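Local coordinates for takeout-like protein 1 (Epiphyas postvittana, PDB 4G0S) that probably binds and carries hydrophobic ligands, and holds two myristic acid molecules inside a juvenile-hormone-binding-protein-like fold, at residues A19-L24 / A69-V74; G35-D40 / F202-H207; L42-F47 / M194-K199; L89-K94 / L116-I121. All coordinates share one frame; numbering follows the deposited sequence.

Contact 1 of 4, residues A19-L24 / A69-V74. With MYR (myristic acid), chain C.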
# COMPACT_ATOMS: atom_id res chain seq x y z
N ALA A 19 17.79 -7.83 -1.21
CA ALA A 19 17.43 -8.42 0.09
C ALA A 19 15.95 -8.21 0.37
O ALA A 19 15.25 -9.11 0.82
CB ALA A 19 18.26 -7.80 1.21
N PHE A 20 15.47 -7.00 0.12
CA PHE A 20 14.03 -6.74 0.19
C PHE A 20 13.34 -7.71 -0.75
O PHE A 20 12.34 -8.31 -0.40
CB PHE A 20 13.72 -5.35 -0.31
CG PHE A 20 13.75 -4.29 0.73
CD1 PHE A 20 14.85 -4.13 1.58
CD2 PHE A 20 12.69 -3.40 0.84
CE1 PHE A 20 14.88 -3.11 2.53
CE2 PHE A 20 12.70 -2.38 1.79
CZ PHE A 20 13.80 -2.23 2.63
N GLN A 21 13.86 -7.84 -1.97
CA GLN A 21 13.21 -8.69 -2.96
C GLN A 21 13.03 -10.11 -2.41
O GLN A 21 11.95 -10.67 -2.43
CB GLN A 21 13.96 -8.72 -4.29
CG GLN A 21 13.14 -9.29 -5.44
CD GLN A 21 11.94 -8.41 -5.79
OE1 GLN A 21 12.08 -7.38 -6.47
NE2 GLN A 21 10.76 -8.82 -5.34
N GLN A 22 14.12 -10.66 -1.91
CA GLN A 22 14.17 -12.05 -1.56
C GLN A 22 13.44 -12.33 -0.24
O GLN A 22 13.07 -13.46 0.03
CB GLN A 22 15.63 -12.46 -1.44
CG GLN A 22 15.98 -13.74 -2.18
CD GLN A 22 17.08 -14.52 -1.46
OE1 GLN A 22 17.04 -15.75 -1.41
NE2 GLN A 22 18.03 -13.79 -0.86
N ALA A 23 13.24 -11.29 0.57
CA ALA A 23 12.61 -11.43 1.88
C ALA A 23 11.10 -11.29 1.83
O ALA A 23 10.40 -11.80 2.71
CB ALA A 23 13.21 -10.43 2.88
N LEU A 24 10.59 -10.62 0.78
CA LEU A 24 9.16 -10.32 0.63
C LEU A 24 8.18 -11.49 0.85
O LEU A 24 7.33 -11.40 1.70
CB LEU A 24 8.89 -9.59 -0.70
CG LEU A 24 7.60 -8.77 -0.89
CD1 LEU A 24 7.19 -8.05 0.39
CD2 LEU A 24 7.75 -7.76 -2.02
N ALA A 69 4.85 -8.12 -5.58
CA ALA A 69 5.50 -6.82 -5.86
C ALA A 69 6.96 -6.95 -6.29
O ALA A 69 7.67 -7.84 -5.83
CB ALA A 69 5.39 -5.90 -4.65
N VAL A 70 7.40 -6.03 -7.17
CA VAL A 70 8.80 -5.96 -7.61
C VAL A 70 9.55 -4.75 -7.04
O VAL A 70 9.30 -3.63 -7.43
CB VAL A 70 8.95 -5.99 -9.16
CG1 VAL A 70 10.42 -5.89 -9.53
CG2 VAL A 70 8.34 -7.25 -9.77
N ILE A 71 10.52 -5.00 -6.16
CA ILE A 71 11.35 -3.91 -5.62
C ILE A 71 12.34 -3.34 -6.67
O ILE A 71 13.19 -4.06 -7.22
CB ILE A 71 12.12 -4.30 -4.33
CG1 ILE A 71 11.35 -5.30 -3.43
CG2 ILE A 71 12.62 -3.05 -3.58
CD1 ILE A 71 10.04 -4.83 -2.81
N ASP A 72 12.19 -2.06 -6.96
CA ASP A 72 12.99 -1.39 -7.97
C ASP A 72 14.26 -0.81 -7.37
O ASP A 72 15.34 -0.97 -7.94
CB ASP A 72 12.14 -0.30 -8.66
CG ASP A 72 10.92 -0.89 -9.40
OD1 ASP A 72 11.11 -1.83 -10.20
OD2 ASP A 72 9.77 -0.41 -9.14
N ASN A 73 14.14 -0.15 -6.22
CA ASN A 73 15.32 0.41 -5.52
C ASN A 73 15.09 0.69 -4.02
O ASN A 73 14.00 1.14 -3.60
CB ASN A 73 15.78 1.70 -6.24
CG ASN A 73 16.96 2.37 -5.57
OD1 ASN A 73 18.12 1.96 -5.75
ND2 ASN A 73 16.68 3.42 -4.80
N VAL A 74 16.12 0.43 -3.23
CA VAL A 74 16.14 0.81 -1.83
C VAL A 74 17.30 1.81 -1.63
O VAL A 74 18.43 1.57 -2.06
CB VAL A 74 16.27 -0.45 -0.93
CG1 VAL A 74 16.52 -0.08 0.53
CG2 VAL A 74 15.03 -1.33 -1.03
C1 MYR C . 19.93 -6.50 6.09
O1 MYR C . 21.05 -5.92 5.96
O2 MYR C . 19.84 -7.72 6.40
C2 MYR C . 18.64 -5.72 5.91
C3 MYR C . 17.53 -6.68 5.47
C4 MYR C . 16.62 -6.05 4.42
C5 MYR C . 15.17 -6.45 4.66
C6 MYR C . 14.46 -5.45 5.57
C7 MYR C . 12.98 -5.78 5.65
C8 MYR C . 12.17 -4.62 5.07
C9 MYR C . 10.68 -4.96 5.00
C10 MYR C . 10.30 -5.75 3.75
C11 MYR C . 8.80 -5.60 3.42
C12 MYR C . 8.50 -4.43 2.50
C13 MYR C . 7.55 -4.83 1.38
C14 MYR C . 6.54 -3.76 1.06
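The F20 ring is sandwiched between a valine methyl and a fatty acid. On one face V74 CG2 makes a CH-pi contact, 3.6 Å from the centroid of the F20 ring and only 8° off its normal; over the opposite face runs the myristic acid of chain C, whose C8 comes within 3.8 Å of F20 CZ near the rim. F20 CG lies anti to its own carbonyl carbon (chi1 -89°), which turns a ring face to V74 and leaves F20 CB beside I71 CG1. In this takeout/JHBP fold helix 13-27, near the N terminus, lies on strand 54-77 of the curled antiparallel sheet, the two short segments running nearly antiparallel (167°), with the lipid passing along the helix. L24 uses both its branches: CD2 meets I71 CD1 at 3.8 Å, whereas L24 CD1 approaches MYR C13 at 3.4 Å. The amide of Q21, on a chain bent at chi2, grips the strand backbone twice, which fixes its rotation. I71 N donates to Q21 OE1 over 2.9 Å along a bent path, tilted from the carbonyl plane, while Q21 NE2 reaches A69 O at 3.3 Å, in the carbonyl plane and on a lone pair.

Contact 2 of 4, residues G35-D40 / F202-H207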
# COMPACT_ATOMS: atom_id res chain seq x y z
N GLY A 35 5.97 -7.79 14.43
CA GLY A 35 4.60 -7.23 14.46
C GLY A 35 3.81 -7.54 13.21
O GLY A 35 2.91 -6.77 12.82
N VAL A 36 4.14 -8.66 12.55
CA VAL A 36 3.87 -8.73 11.11
C VAL A 36 2.64 -9.58 10.79
O VAL A 36 2.74 -10.80 10.85
CB VAL A 36 5.15 -9.14 10.32
CG1 VAL A 36 4.91 -9.21 8.81
CG2 VAL A 36 6.27 -8.16 10.62
N GLU A 37 1.49 -8.92 10.48
CA GLU A 37 0.33 -9.61 9.90
C GLU A 37 0.58 -10.09 8.49
O GLU A 37 1.59 -9.77 7.84
CB GLU A 37 -0.99 -8.83 9.84
CG GLU A 37 -1.11 -7.51 10.55
CD GLU A 37 -1.65 -6.52 9.56
OE1 GLU A 37 -1.60 -5.29 9.80
OE2 GLU A 37 -2.11 -7.00 8.52
N VAL A 38 -0.37 -10.91 8.05
CA VAL A 38 -0.47 -11.31 6.69
C VAL A 38 -0.65 -10.00 5.93
O VAL A 38 -1.54 -9.20 6.24
CB VAL A 38 -1.67 -12.27 6.49
CG1 VAL A 38 -1.91 -12.55 5.01
CG2 VAL A 38 -1.43 -13.59 7.23
N MET A 39 0.23 -9.78 4.96
CA MET A 39 0.13 -8.61 4.12
C MET A 39 -0.29 -8.88 2.69
O MET A 39 -0.31 -7.98 1.83
CB MET A 39 1.41 -7.85 4.22
CG MET A 39 1.60 -7.37 5.64
SD MET A 39 2.80 -6.09 5.50
CE MET A 39 4.15 -7.02 6.19
N ASP A 40 -0.67 -10.14 2.47
CA ASP A 40 -1.24 -10.58 1.20
C ASP A 40 -2.01 -11.89 1.44
O ASP A 40 -1.42 -12.94 1.39
CB ASP A 40 -0.15 -10.75 0.09
CG ASP A 40 -0.78 -10.86 -1.28
OD1 ASP A 40 -1.98 -11.09 -1.27
OD2 ASP A 40 -0.15 -10.67 -2.35
N PHE A 202 3.63 0.53 6.38
CA PHE A 202 4.51 1.21 7.38
C PHE A 202 4.36 0.62 8.81
O PHE A 202 5.36 0.42 9.51
CB PHE A 202 4.22 2.72 7.38
CG PHE A 202 4.84 3.49 8.52
CD1 PHE A 202 6.12 3.98 8.43
CD2 PHE A 202 4.11 3.74 9.68
CE1 PHE A 202 6.69 4.69 9.50
CE2 PHE A 202 4.66 4.47 10.73
CZ PHE A 202 5.96 4.94 10.65
N LYS A 203 3.14 0.35 9.25
CA LYS A 203 2.91 -0.13 10.62
C LYS A 203 3.58 -1.51 10.86
O LYS A 203 4.18 -1.78 11.92
CB LYS A 203 1.41 -0.19 10.90
CG LYS A 203 1.04 -0.98 12.16
CD LYS A 203 -0.46 -0.93 12.41
CE LYS A 203 -0.84 -1.76 13.64
NZ LYS A 203 -0.01 -1.34 14.82
N ASN A 204 3.47 -2.35 9.84
CA ASN A 204 3.96 -3.71 9.90
C ASN A 204 5.46 -3.78 9.86
O ASN A 204 6.05 -4.52 10.63
CB ASN A 204 3.36 -4.56 8.80
CG ASN A 204 2.05 -5.20 9.19
OD1 ASN A 204 2.01 -6.14 10.01
ND2 ASN A 204 0.98 -4.76 8.57
N ILE A 205 6.07 -3.00 8.97
CA ILE A 205 7.54 -2.88 8.93
C ILE A 205 8.09 -2.33 10.27
O ILE A 205 9.04 -2.87 10.85
CB ILE A 205 8.02 -2.00 7.77
CG1 ILE A 205 7.44 -2.48 6.42
CG2 ILE A 205 9.54 -2.04 7.68
CD1 ILE A 205 7.54 -1.44 5.32
N LYS A 206 7.48 -1.27 10.74
CA LYS A 206 7.85 -0.60 11.99
C LYS A 206 7.92 -1.57 13.17
O LYS A 206 8.79 -1.46 14.04
CB LYS A 206 6.85 0.53 12.21
CG LYS A 206 6.72 1.15 13.58
CD LYS A 206 5.95 2.46 13.41
CE LYS A 206 5.55 3.05 14.77
NZ LYS A 206 6.69 3.49 15.64
N HIS A 207 7.01 -2.53 13.15
CA HIS A 207 6.82 -3.53 14.19
C HIS A 207 7.95 -4.49 14.17
O HIS A 207 8.62 -4.77 15.19
CB HIS A 207 5.53 -4.25 13.88
CG HIS A 207 4.31 -3.63 14.51
ND1 HIS A 207 3.08 -4.17 14.38
CD2 HIS A 207 4.17 -2.52 15.36
CE1 HIS A 207 2.19 -3.43 15.06
NE2 HIS A 207 2.86 -2.42 15.67
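A polar loop-to-helix contact joins G35-D40, the irregular segment that leads from helix 13-27 to strand 42-51, to one flank of the long helix 191-211 near the C terminus. N204 is at its centre, using both ends of its amide. Its OD1 accepts from E37 N at 2.9 Å, the donor tilted from the carbonyl plane, and its ND2 gives a hydrogen to E37 OE1, also at 2.9 Å. The E37 and N204 side chains cross at about a right angle with their planar groups turned 67° apart, so that the amide N-H meets the carboxylate oxygen from above the carboxylate plane. A nearly eclipsed chi1 (-9°) and a bend at chi2 bring the E37 carboxylate round to this amide. N204 ND2 also serves K200 O, one turn earlier in the helix. One turn later, H207 ND1 binds G35 O over 3.0 Å with an almost straight N-H (166°); the carbonyl oxygen lies in the ring plane and is met on a lone pair. The backbones are close here, with H207 CB only 3.2 Å from G35 CA, a spacing that the lack of a side chain on G35 permits. M39 runs past N204 in the opposite direction, its CE 3.7 Å from N204 CB, and F27 of helix 13-27 packs against both V36 and M39. With a backbone N-H on its oxygen and two acceptors on its nitrogen, the buried N204 amide is held in a defined orientation, and the bond to G35 O implies that H207 carries a proton on ND1.

Contact 3 of 4, residues L42-F47 / M194-K199. With MYR (myristic acid), chain D.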
# COMPACT_ATOMS: atom_id res chain seq x y z
N LEU A 42 -3.95 -8.45 2.48
CA LEU A 42 -3.90 -7.43 3.52
C LEU A 42 -5.29 -6.88 3.89
O LEU A 42 -6.00 -6.34 3.03
CB LEU A 42 -2.97 -6.29 3.09
CG LEU A 42 -2.77 -4.95 3.84
CD1 LEU A 42 -2.34 -5.17 5.28
CD2 LEU A 42 -1.78 -4.04 3.12
N ASP A 43 -5.69 -7.00 5.15
CA ASP A 43 -6.97 -6.39 5.59
C ASP A 43 -6.78 -4.90 5.88
O ASP A 43 -5.89 -4.52 6.66
CB ASP A 43 -7.53 -7.06 6.82
CG ASP A 43 -8.03 -8.43 6.55
OD1 ASP A 43 -8.39 -8.72 5.42
OD2 ASP A 43 -8.05 -9.27 7.45
N LEU A 44 -7.61 -4.09 5.25
CA LEU A 44 -7.57 -2.66 5.42
C LEU A 44 -8.68 -2.27 6.37
O LEU A 44 -9.78 -2.86 6.36
CB LEU A 44 -7.77 -1.90 4.09
CG LEU A 44 -6.91 -2.18 2.85
CD1 LEU A 44 -7.50 -1.53 1.60
CD2 LEU A 44 -5.47 -1.74 3.07
N ASP A 45 -8.37 -1.28 7.20
CA ASP A 45 -9.29 -0.71 8.16
C ASP A 45 -10.37 0.03 7.35
O ASP A 45 -10.12 0.58 6.25
CB ASP A 45 -8.52 0.28 9.03
CG ASP A 45 -7.47 -0.41 9.97
OD1 ASP A 45 -7.56 -1.64 10.24
OD2 ASP A 45 -6.57 0.33 10.46
N ASP A 46 -11.57 0.04 7.88
CA ASP A 46 -12.63 0.65 7.13
C ASP A 46 -12.30 2.13 6.99
O ASP A 46 -11.67 2.68 7.86
CB ASP A 46 -13.95 0.36 7.81
CG ASP A 46 -14.28 -1.16 7.79
OD1 ASP A 46 -13.42 -2.00 7.36
OD2 ASP A 46 -15.39 -1.49 8.26
N PHE A 47 -12.61 2.74 5.85
CA PHE A 47 -12.40 4.19 5.76
C PHE A 47 -13.48 4.84 4.91
O PHE A 47 -14.32 4.15 4.27
CB PHE A 47 -11.01 4.54 5.21
CG PHE A 47 -10.76 4.03 3.81
CD1 PHE A 47 -11.17 4.77 2.69
CD2 PHE A 47 -10.15 2.80 3.60
CE1 PHE A 47 -10.94 4.32 1.39
CE2 PHE A 47 -9.93 2.33 2.32
CZ PHE A 47 -10.32 3.09 1.21
N MET A 194 -4.52 4.60 -1.24
CA MET A 194 -3.10 4.48 -1.01
C MET A 194 -2.80 4.63 0.50
O MET A 194 -2.20 3.76 1.12
CB MET A 194 -2.35 5.55 -1.82
CG MET A 194 -0.84 5.37 -1.84
SD MET A 194 -0.43 3.72 -2.46
CE MET A 194 0.89 3.23 -1.35
N GLU A 195 -3.25 5.73 1.10
CA GLU A 195 -3.05 5.94 2.53
C GLU A 195 -3.47 4.73 3.33
O GLU A 195 -2.73 4.27 4.20
CB GLU A 195 -3.73 7.20 3.05
CG GLU A 195 -3.39 8.42 2.23
CD GLU A 195 -3.41 9.72 3.01
OE1 GLU A 195 -4.30 10.56 2.72
OE2 GLU A 195 -2.54 9.90 3.90
N ALA A 196 -4.65 4.21 3.03
CA ALA A 196 -5.14 3.03 3.74
C ALA A 196 -4.15 1.85 3.71
O ALA A 196 -4.01 1.14 4.70
CB ALA A 196 -6.50 2.60 3.21
N ALA A 197 -3.50 1.58 2.59
CA ALA A 197 -2.54 0.44 2.58
C ALA A 197 -1.22 0.85 3.21
O ALA A 197 -0.58 0.04 3.88
CB ALA A 197 -2.31 -0.11 1.17
N ALA A 198 -0.80 2.11 2.99
CA ALA A 198 0.48 2.56 3.53
C ALA A 198 0.45 2.60 5.05
O ALA A 198 1.41 2.22 5.74
CB ALA A 198 0.88 3.94 2.96
N LYS A 199 -0.66 3.08 5.58
CA LYS A 199 -0.85 3.10 7.00
C LYS A 199 -0.60 1.71 7.61
O LYS A 199 0.12 1.60 8.60
CB LYS A 199 -2.22 3.68 7.36
CG LYS A 199 -3.37 2.73 7.54
CD LYS A 199 -4.28 3.23 8.67
CE LYS A 199 -4.81 4.63 8.37
NZ LYS A 199 -4.50 5.53 9.53
C1 MYR D . -1.27 0.06 -3.13
O1 MYR D . -1.00 -0.29 -4.29
O2 MYR D . -0.54 -0.36 -2.19
C2 MYR D . -2.46 1.00 -2.83
C3 MYR D . -3.55 1.15 -3.91
C4 MYR D . -3.49 2.43 -4.77
C5 MYR D . -4.83 3.14 -5.05
C6 MYR D . -5.48 2.85 -6.41
C7 MYR D . -6.12 4.08 -7.03
C8 MYR D . -7.24 3.78 -8.02
C9 MYR D . -8.45 4.70 -7.81
C10 MYR D . -9.42 4.16 -6.77
C11 MYR D . -10.43 5.19 -6.29
C12 MYR D . -11.78 4.57 -6.00
C13 MYR D . -12.86 5.42 -6.69
C14 MYR D . -14.23 4.76 -6.72
O HOH W 1 -5.91 0.59 6.47
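The long helix 191-211, near the C terminus of the takeout/JHBP fold, packs here against the first strand of the curled antiparallel sheet, and A196 and A197 present small side chains to that strand. Strand 42-44 and helix 194-199 cross at 121°, with their axes 8.7 Å apart. L44 CD2 settles on the helix backbone, 3.7 Å from A197 CA and 3.6 Å from A196 O. L42 makes a looser approach to A197, and L63 of the adjacent strand packs on both. Beyond the break in the strand, a chi1 of 62°, with CG between the backbone N and the carbonyl carbon, carries the F47 ring to A196 CB, which it meets obliquely, CE2 at 3.6 Å. The helix also borders the myristic acid of chain D: M194 SD lies 3.4 Å from MYR C2, brought there by a chain bent at chi2 and chi3, and A197 CB touches both L44 CD2 and the carboxyl oxygen O2. On the outer side, D45 crosses the aliphatic part of K199 at about a right angle, although its carboxylate forms a salt bridge with K200. No direct hydrogen bond joins the two segments; a water bridges them instead, accepting from D45 N at 3.2 Å and donating to A196 O at 2.7 Å.

Contact 4 of 4, residues L89-K94 / L116-I121. With MYR (myristic acid), chain D.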
# COMPACT_ATOMS: atom_id res chain seq x y z
N LEU A 89 3.82 -3.19 -8.73
CA LEU A 89 3.05 -4.46 -8.63
C LEU A 89 1.77 -4.31 -9.42
O LEU A 89 1.37 -3.18 -9.70
CB LEU A 89 2.69 -4.76 -7.16
CG LEU A 89 1.76 -3.76 -6.38
CD1 LEU A 89 1.02 -4.48 -5.27
CD2 LEU A 89 2.48 -2.57 -5.80
N ASP A 90 1.15 -5.43 -9.80
CA ASP A 90 -0.25 -5.39 -10.18
C ASP A 90 -1.01 -5.75 -8.90
O ASP A 90 -0.75 -6.78 -8.30
CB ASP A 90 -0.69 -6.39 -11.28
CG ASP A 90 0.46 -6.94 -12.15
OD1 ASP A 90 1.64 -6.48 -12.10
OD2 ASP A 90 0.14 -7.87 -12.92
N ALA A 91 -1.97 -4.90 -8.50
CA ALA A 91 -2.79 -5.15 -7.33
C ALA A 91 -4.29 -5.28 -7.59
O ALA A 91 -4.83 -4.86 -8.65
CB ALA A 91 -2.53 -4.09 -6.27
N THR A 92 -4.96 -5.93 -6.65
CA THR A 92 -6.41 -5.89 -6.62
C THR A 92 -6.90 -5.32 -5.29
O THR A 92 -6.30 -5.56 -4.29
CB THR A 92 -7.01 -7.27 -6.92
OG1 THR A 92 -6.61 -7.68 -8.24
CG2 THR A 92 -8.52 -7.19 -6.89
N VAL A 93 -7.97 -4.54 -5.31
CA VAL A 93 -8.53 -3.91 -4.10
C VAL A 93 -9.99 -4.26 -4.07
O VAL A 93 -10.74 -3.84 -4.95
CB VAL A 93 -8.41 -2.36 -4.11
CG1 VAL A 93 -9.11 -1.73 -2.89
CG2 VAL A 93 -6.96 -1.93 -4.20
N LYS A 94 -10.40 -4.97 -3.04
CA LYS A 94 -11.76 -5.42 -2.93
C LYS A 94 -12.41 -4.86 -1.67
O LYS A 94 -11.71 -4.38 -0.78
CB LYS A 94 -11.82 -6.96 -2.91
CG LYS A 94 -11.54 -7.61 -4.26
CD LYS A 94 -11.40 -9.14 -4.15
CE LYS A 94 -11.18 -9.77 -5.54
NZ LYS A 94 -11.07 -11.28 -5.49
N LEU A 116 -11.24 -3.42 -7.81
CA LEU A 116 -10.39 -2.58 -8.67
C LEU A 116 -9.23 -3.42 -9.04
O LEU A 116 -8.70 -4.11 -8.19
CB LEU A 116 -9.75 -1.42 -7.91
CG LEU A 116 -10.20 -0.03 -7.61
CD1 LEU A 116 -9.11 0.50 -6.71
CD2 LEU A 116 -10.33 0.79 -8.91
N LYS A 117 -8.76 -3.31 -10.27
CA LYS A 117 -7.53 -4.00 -10.68
C LYS A 117 -6.55 -2.96 -11.13
O LYS A 117 -6.83 -2.22 -12.09
CB LYS A 117 -7.80 -4.90 -11.88
CG LYS A 117 -8.12 -6.31 -11.56
CD LYS A 117 -7.61 -7.19 -12.70
CE LYS A 117 -8.61 -8.28 -13.09
NZ LYS A 117 -8.40 -8.79 -14.49
N LEU A 118 -5.41 -2.92 -10.46
CA LEU A 118 -4.34 -1.98 -10.77
C LEU A 118 -3.22 -2.64 -11.56
O LEU A 118 -2.76 -3.72 -11.21
CB LEU A 118 -3.80 -1.37 -9.48
CG LEU A 118 -4.88 -0.64 -8.67
CD1 LEU A 118 -4.26 -0.10 -7.40
CD2 LEU A 118 -5.53 0.47 -9.51
N LYS A 119 -2.80 -1.99 -12.64
CA LYS A 119 -1.85 -2.61 -13.58
C LYS A 119 -0.59 -1.76 -13.59
O LYS A 119 -0.59 -0.65 -14.05
CB LYS A 119 -2.51 -2.75 -14.98
CG LYS A 119 -1.72 -3.51 -16.03
CD LYS A 119 -1.93 -5.02 -15.99
CE LYS A 119 -0.92 -5.70 -16.92
NZ LYS A 119 0.42 -5.65 -16.27
N ASN A 120 0.48 -2.29 -13.01
CA ASN A 120 1.77 -1.62 -12.94
C ASN A 120 1.70 -0.35 -12.03
O ASN A 120 2.04 0.75 -12.46
CB ASN A 120 2.26 -1.30 -14.37
CG ASN A 120 3.69 -0.86 -14.42
OD1 ASN A 120 4.40 -0.95 -13.43
ND2 ASN A 120 4.13 -0.35 -15.59
N ILE A 121 1.22 -0.51 -10.80
CA ILE A 121 1.25 0.64 -9.88
C ILE A 121 2.61 0.90 -9.26
O ILE A 121 3.18 0.04 -8.58
CB ILE A 121 0.10 0.70 -8.82
CG1 ILE A 121 0.20 2.01 -8.00
CG2 ILE A 121 0.00 -0.56 -7.96
CD1 ILE A 121 -0.98 2.28 -7.06
C1 MYR D . -1.27 0.06 -3.13
O1 MYR D . -1.00 -0.29 -4.29
O2 MYR D . -0.54 -0.36 -2.19
C2 MYR D . -2.46 1.00 -2.83
C3 MYR D . -3.55 1.15 -3.91
C4 MYR D . -3.49 2.43 -4.77
C5 MYR D . -4.83 3.14 -5.05
C6 MYR D . -5.48 2.85 -6.41
C7 MYR D . -6.12 4.08 -7.03
C8 MYR D . -7.24 3.78 -8.02
C9 MYR D . -8.45 4.70 -7.81
C10 MYR D . -9.42 4.16 -6.77
C11 MYR D . -10.43 5.19 -6.29
C12 MYR D . -11.78 4.57 -6.00
C13 MYR D . -12.86 5.42 -6.69
C14 MYR D . -14.23 4.76 -6.72
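V93 CB packs on L116 CD1 at 3.9 Å, and L89 CD2 on I121 CG2, across two neighbouring strands on the inner face of the curled antiparallel sheet of the takeout/JHBP fold. From one of these strands L116, L118 and I121 reach the myristic acid of chain D. L118 CD1 lies 3.3 Å from MYR C6, I121 CD1 is 3.4 Å from C4, and the L116 methyl that meets V93 also touches C10. In I121, CG1 is anti to the backbone N (chi1 -176°) and sends CD1 to the lipid chain, while CG2, beside L89, also lies near the lipid's O1. Between these pairs A91 brings only a methyl, which faces L118 CB. The backbone ladder is regular at V93 and L116, where L116 N donates to V93 O almost straight (174°). It becomes less even toward the corner the chain turns at K119 and N120: L118 N still reaches A91 O at 2.7 Å, but the return bond from A91 N is weak. Past that corner, I121 N bonds to L89 O. The outer face is polar, T92 standing alongside K117 with OG1 near its CG. D90 and K119 point the same way at the edge, and their opposite charges stop short of a salt bridge, with D90 OD2 4.0 Å from K119 NZ.

Overall arrangement
Three of the four contacts touch the two lipids held in this elongated fold. Contact 1 borders the myristic acid of chain C, whereas contacts 3 and 4, with centres 14 Å apart, touch the one of chain D from the helix and from the sheet. The centre of contact 2 is 15 Å from that of contact 1 and 12 Å from that of contact 3; its M39 side chain is about 6 Å from a bound myristic acid. Contacts 2 and 3 share helix 191-211 and also touch through E37 OE2 and L42 CD1, 3.7 Å apart. Contacts 1 and 4 join through adjacent strands of the sheet, A69 CA lying 3.7 Å from L89 CB. Along the chain, contact 4 is nested within contact 3, and contact 3 within contact 2.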